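PLP-Dependent L-Arginine Hydroxylase MppP (Streptomyces wadayamensis, PDB 6C92) hydroxylates L-arginine with the help of its cofactor pyridoxal 5'-phosphate, and yields 2-ketoarginine as a product. Local coordinates at the interface of chains A and B. Coordinates in Å, arbitrary orientation; residue numbers count along the deposited sequence, not the author numbering. Chains: chain A, PLP-Dependent L-Arginine Hydroxylase MppP; chain B, PLP-Dependent L-Arginine Hydroxylase MppP.

Contact 1: the interface of chains A and B. Residues chain A 88-89, 91-92, 250; chain B 88, 92, 250.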
loop_
_atom_site.group_PDB
_atom_site.type_symbol
_atom_site.label_atom_id
_atom_site.label_comp_id
_atom_site.label_asym_id
_atom_site.label_seq_id
_atom_site.Cartn_x
_atom_site.Cartn_y
_atom_site.Cartn_z
ATOM N N TYR A 88 -0.470 0.739 4.280
ATOM C CA TYR A 88 0.130 -0.555 3.953
ATOM C C TYR A 88 1.624 -0.570 4.247
ATOM O O TYR A 88 2.194 -1.630 4.536
ATOM C CB TYR A 88 -0.094 -0.898 2.487
ATOM C CG TYR A 88 -1.518 -1.002 2.089
ATOM C CD1 TYR A 88 -2.368 -1.941 2.685
ATOM C CD2 TYR A 88 -2.031 -0.177 1.096
ATOM C CE1 TYR A 88 -3.690 -2.061 2.295
ATOM C CE2 TYR A 88 -3.361 -0.277 0.705
ATOM C CZ TYR A 88 -4.188 -1.211 1.318
ATOM O OH TYR A 88 -5.500 -1.345 0.942
ATOM N N SER A 89 2.288 0.566 4.088
ATOM C CA SER A 89 3.714 0.675 4.309
ATOM C C SER A 89 4.030 2.131 4.581
ATOM O O SER A 89 3.245 3.015 4.252
ATOM C CB SER A 89 4.508 0.209 3.106
ATOM O OG SER A 89 4.416 1.189 2.080
ATOM N N SER A 91 6.289 3.688 2.870
ATOM C CA SER A 91 6.401 4.320 1.553
ATOM C C SER A 91 5.036 4.772 1.049
ATOM O O SER A 91 4.949 5.774 0.332
ATOM C CB SER A 91 7.033 3.356 0.543
ATOM O OG SER A 91 8.375 3.043 0.879
ATOM N N VAL A 92 3.967 4.030 1.379
ATOM C CA VAL A 92 2.636 4.500 1.011
ATOM C C VAL A 92 2.321 5.767 1.795
ATOM O O VAL A 92 1.826 6.745 1.235
ATOM C CB VAL A 92 1.582 3.407 1.222
ATOM C CG1 VAL A 92 0.184 3.960 1.062
ATOM C CG2 VAL A 92 1.820 2.218 0.265
ATOM N N ILE A 250 -6.634 6.351 -1.372
ATOM C CA ILE A 250 -5.816 5.169 -1.567
ATOM C C ILE A 250 -6.368 3.973 -0.807
ATOM O O ILE A 250 -6.324 2.860 -1.328
ATOM C CB ILE A 250 -4.346 5.457 -1.211
ATOM C CG1 ILE A 250 -3.794 6.442 -2.254
ATOM C CG2 ILE A 250 -3.535 4.182 -1.201
ATOM C CD1 ILE A 250 -2.437 6.953 -1.962
ATOM N N TYR B 88 0.441 -3.804 -2.911
ATOM C CA TYR B 88 -0.348 -3.966 -1.685
ATOM C C TYR B 88 -1.845 -3.978 -1.944
ATOM O O TYR B 88 -2.597 -4.594 -1.180
ATOM C CB TYR B 88 -0.065 -2.843 -0.712
ATOM C CG TYR B 88 1.385 -2.740 -0.292
ATOM C CD1 TYR B 88 2.048 -3.822 0.290
ATOM C CD2 TYR B 88 2.090 -1.547 -0.465
ATOM C CE1 TYR B 88 3.374 -3.721 0.675
ATOM C CE2 TYR B 88 3.414 -1.437 -0.072
ATOM C CZ TYR B 88 4.045 -2.520 0.500
ATOM O OH TYR B 88 5.365 -2.413 0.883
ATOM N N VAL B 92 -3.196 0.982 -4.828
ATOM C CA VAL B 92 -1.777 1.298 -4.961
ATOM C C VAL B 92 -1.328 1.112 -6.419
ATOM O O VAL B 92 -0.609 1.953 -6.963
ATOM C CB VAL B 92 -0.948 0.476 -3.962
ATOM C CG1 VAL B 92 0.555 0.586 -4.245
ATOM C CG2 VAL B 92 -1.253 0.927 -2.511
ATOM N N ILE B 250 7.891 2.871 -4.674
ATOM C CA ILE B 250 6.919 2.639 -3.599
ATOM C C ILE B 250 7.186 1.341 -2.847
ATOM O O ILE B 250 7.040 1.309 -1.623
ATOM C CB ILE B 250 5.481 2.694 -4.155
ATOM C CG1 ILE B 250 5.141 4.143 -4.567
ATOM C CG2 ILE B 250 4.447 2.230 -3.110
ATOM C CD1 ILE B 250 3.925 4.286 -5.348
HETATM O O HOH W 1 6.431 -0.044 0.557
#
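A:Tyr88 and B:Tyr88 meet at the centre of a nearly two-fold symmetric patch, where their side chains slide past each other in opposite directions. Apolar contact begins at the roots of the two rings: A:Tyr88 CB lies 3.6 Å from B:Tyr88 CG, above the plane of the partner ring, and B:Tyr88 CB does the same at 3.7 Å from A:Tyr88 CG. The ring planes are inclined by about 25°, and the rings are displaced so far that each overlaps the other's beginning and not its centre. Both tyrosines set CG opposite the carbonyl carbon (chi1 near -60°), and the near two-fold relation of the chains then turns the rings opposite ways.

Each ring also takes a methyl of the opposite valine on its CD2–CE2 side. A:Val92 CG2 is 3.8 Å from B:Tyr88 CD2, and B:Val92 CG2 is 3.9 Å from A:Tyr88 CD2; both methyls stand somewhat off the ring plane. On the same side of the B:Tyr88 ring plane as A:Tyr88 CB, A:Ser89 CB stands outside the rim, beside CE2 and the phenol OH. A:Ile250 adds a looser touch on B:Val92.

A water gathers polar groups from both chains. It lies in the plane of the B:Tyr88 ring, 2.6 Å from the phenol OH, and also pairs with A:Ser89 OG and the backbone O of B:Ile250, linking the chains through solvent. A:Ser89 OG has a further task within its own chain: it accepts from the backbone N of A:Val92 at 3.0 Å, a cap on the start of helix 90-102 reached with chi1 at 74°. That bond helps fix the hydroxyl where it meets the water.

The patch joins the turns between strand 84-87 and the following helix of both chains, and probably helps hold together a dimer of the kind typical of this aminotransferase family.

Contact 2: the interface of chains A and B. Residues chain A 12, 15-16, 19, 27, 29, 31; chain B 251-252.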
loop_
_atom_site.group_PDB
_atom_site.type_symbol
_atom_site.label_atom_id
_atom_site.label_comp_id
_atom_site.label_asym_id
_atom_site.label_seq_id
_atom_site.Cartn_x
_atom_site.Cartn_y
_atom_site.Cartn_z
ATOM N N THR A 12 16.189 0.635 -4.469
ATOM C CA THR A 12 15.276 -0.505 -4.513
ATOM C C THR A 12 15.617 -1.426 -5.682
ATOM O O THR A 12 15.556 -2.655 -5.554
ATOM C CB THR A 12 13.828 -0.013 -4.588
ATOM O OG1 THR A 12 13.561 0.835 -3.458
ATOM C CG2 THR A 12 12.836 -1.207 -4.569
ATOM N N GLU A 15 18.189 -3.602 -4.732
ATOM C CA GLU A 15 17.688 -4.570 -3.759
ATOM C C GLU A 15 16.940 -5.717 -4.436
ATOM O O GLU A 15 16.960 -6.844 -3.925
ATOM C CB GLU A 15 16.806 -3.866 -2.721
ATOM C CG GLU A 15 17.619 -2.945 -1.772
ATOM C CD GLU A 15 16.766 -2.172 -0.769
ATOM O OE1 GLU A 15 15.522 -2.231 -0.850
ATOM O OE2 GLU A 15 17.347 -1.499 0.113
ATOM N N TYR A 16 16.304 -5.469 -5.590
ATOM C CA TYR A 16 15.641 -6.560 -6.316
ATOM C C TYR A 16 16.615 -7.665 -6.693
ATOM O O TYR A 16 16.220 -8.833 -6.755
ATOM C CB TYR A 16 14.978 -6.069 -7.601
ATOM C CG TYR A 16 13.782 -5.175 -7.414
ATOM C CD1 TYR A 16 12.850 -5.409 -6.402
ATOM C CD2 TYR A 16 13.576 -4.095 -8.258
ATOM C CE1 TYR A 16 11.750 -4.582 -6.240
ATOM C CE2 TYR A 16 12.476 -3.266 -8.106
ATOM C CZ TYR A 16 11.574 -3.517 -7.084
ATOM O OH TYR A 16 10.490 -2.697 -6.922
ATOM N N LEU A 19 16.921 -10.389 -3.869
ATOM C CA LEU A 19 15.724 -10.783 -3.126
ATOM C C LEU A 19 15.554 -12.298 -3.033
ATOM O O LEU A 19 14.957 -12.792 -2.070
ATOM C CB LEU A 19 14.489 -10.139 -3.773
ATOM C CG LEU A 19 13.302 -9.684 -2.917
ATOM C CD1 LEU A 19 13.737 -8.902 -1.684
ATOM C CD2 LEU A 19 12.372 -8.832 -3.779
ATOM N N ASP A 27 18.747 -5.232 1.371
ATOM C CA ASP A 27 17.622 -4.474 1.900
ATOM C C ASP A 27 17.562 -4.567 3.423
ATOM O O ASP A 27 18.029 -5.528 4.042
ATOM C CB ASP A 27 16.304 -4.944 1.279
ATOM C CG ASP A 27 15.922 -6.340 1.705
ATOM O OD1 ASP A 27 15.481 -6.507 2.863
ATOM O OD2 ASP A 27 16.046 -7.267 0.870
ATOM N N HIS A 29 15.025 -4.785 5.446
ATOM C CA HIS A 29 13.913 -5.483 6.090
ATOM C C HIS A 29 14.437 -6.575 7.013
ATOM O O HIS A 29 15.539 -7.092 6.845
ATOM C CB HIS A 29 12.977 -6.086 5.036
ATOM C CG HIS A 29 12.220 -5.054 4.248
ATOM N ND1 HIS A 29 11.615 -5.330 3.038
ATOM C CD2 HIS A 29 11.953 -3.751 4.512
ATOM C CE1 HIS A 29 11.026 -4.237 2.584
ATOM N NE2 HIS A 29 11.210 -3.266 3.461
ATOM N N ARG A 31 14.866 -10.071 8.381
ATOM C CA ARG A 31 14.806 -11.421 7.850
ATOM C C ARG A 31 15.440 -12.453 8.772
ATOM O O ARG A 31 15.612 -13.601 8.364
ATOM C CB ARG A 31 15.465 -11.463 6.466
ATOM C CG ARG A 31 14.858 -10.380 5.505
ATOM C CD ARG A 31 15.379 -10.482 4.069
ATOM N NE ARG A 31 14.868 -9.401 3.216
ATOM C CZ ARG A 31 13.694 -9.428 2.580
ATOM N NH1 ARG A 31 12.882 -10.477 2.684
ATOM N NH2 ARG A 31 13.322 -8.403 1.829
ATOM N N LEU B 251 7.561 0.239 -3.505
ATOM C CA LEU B 251 7.695 -0.996 -2.742
ATOM C C LEU B 251 8.684 -1.948 -3.389
ATOM O O LEU B 251 8.918 -1.915 -4.603
ATOM C CB LEU B 251 6.340 -1.702 -2.536
ATOM C CG LEU B 251 5.642 -2.341 -3.739
ATOM C CD1 LEU B 251 4.630 -3.365 -3.230
ATOM C CD2 LEU B 251 4.927 -1.339 -4.665
ATOM N N LEU B 252 9.302 -2.757 -2.519
ATOM C CA LEU B 252 10.171 -3.860 -2.910
ATOM C C LEU B 252 9.381 -5.081 -3.363
ATOM O O LEU B 252 9.926 -5.927 -4.087
ATOM C CB LEU B 252 11.067 -4.217 -1.724
ATOM C CG LEU B 252 12.202 -5.219 -1.945
ATOM C CD1 LEU B 252 13.270 -4.614 -2.855
ATOM C CD2 LEU B 252 12.779 -5.626 -0.599
#
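B:Leu252 pushes its isobutyl group into a pocket of chain A and buries 137 Å² of its surface there. Its CG points away from its own backbone N (chi1 -172°), and the two methyls part to meet different walls. CD1 settles against helix 11-16: it is 3.6 Å from A:Glu15 CB and 3.7 Å from A:Tyr16 CD1, with the methyl CG2 of A:Thr12 close by. CD2 turns to the other wall, 3.6 Å from A:Leu19 CD1, where the two leucines run past each other in opposite directions. This methyl stands above the imidazole plane of A:His29, just outside its ND1–CE1 edge, and A:Arg31 NH2 comes within 3.7 Å, with CD2 in the guanidinium plane at its edge.

The adjoining backbone is held by a polar contact. The phenol OH of A:Tyr16 donates to the carbonyl O of B:Leu251 at 2.9 Å, in the carbonyl plane with a C=O···donor angle of 151°. The same tyrosine thus grips the loop by its hydroxyl and borders the leucine with its CD1–CE1 edge, the CD1 methyl standing above the ring plane just outside that edge. The backbone O of A:Thr12 lies above one face of that ring, offset toward the rim.

A:Asp27 borders CD2 with its carboxylate and also positions its neighbours. Its OD1 takes A:Arg31 NE at 3.0 Å on the syn lone pair, a salt bridge nearly in the guanidinium plane, and the backbone N of A:His29 at 3.1 Å on the anti lone pair. This carboxylate oxygen therefore ties together the loop residues that line the CD2 side, and the ionic pairing probably keeps the guanidinium from turning.

The site is a leucine-in-pocket interlock: the N-terminal helix and following loop of chain A receive the loop after helix 243-250 of chain B, which probably fastens the N-terminal segment onto the partner subunit.

The C-alpha centres of contact 1 and contact 2 lie about 15 Å apart, and a short stretch of chain B joins them. B:Ile250, the last residue of helix 243-250, belongs to contact 1, while the next residues, B:Leu251 and B:Leu252, make contact 2. On chain A the partners come from distant parts of the sequence: the beginning of helix 90-102 with the turn before it, and the N-terminal helix 11-16 with the loop after it. One helix end of chain B is thus held from two directions, which probably couples the N-terminal segment of chain A to the central part of the interface.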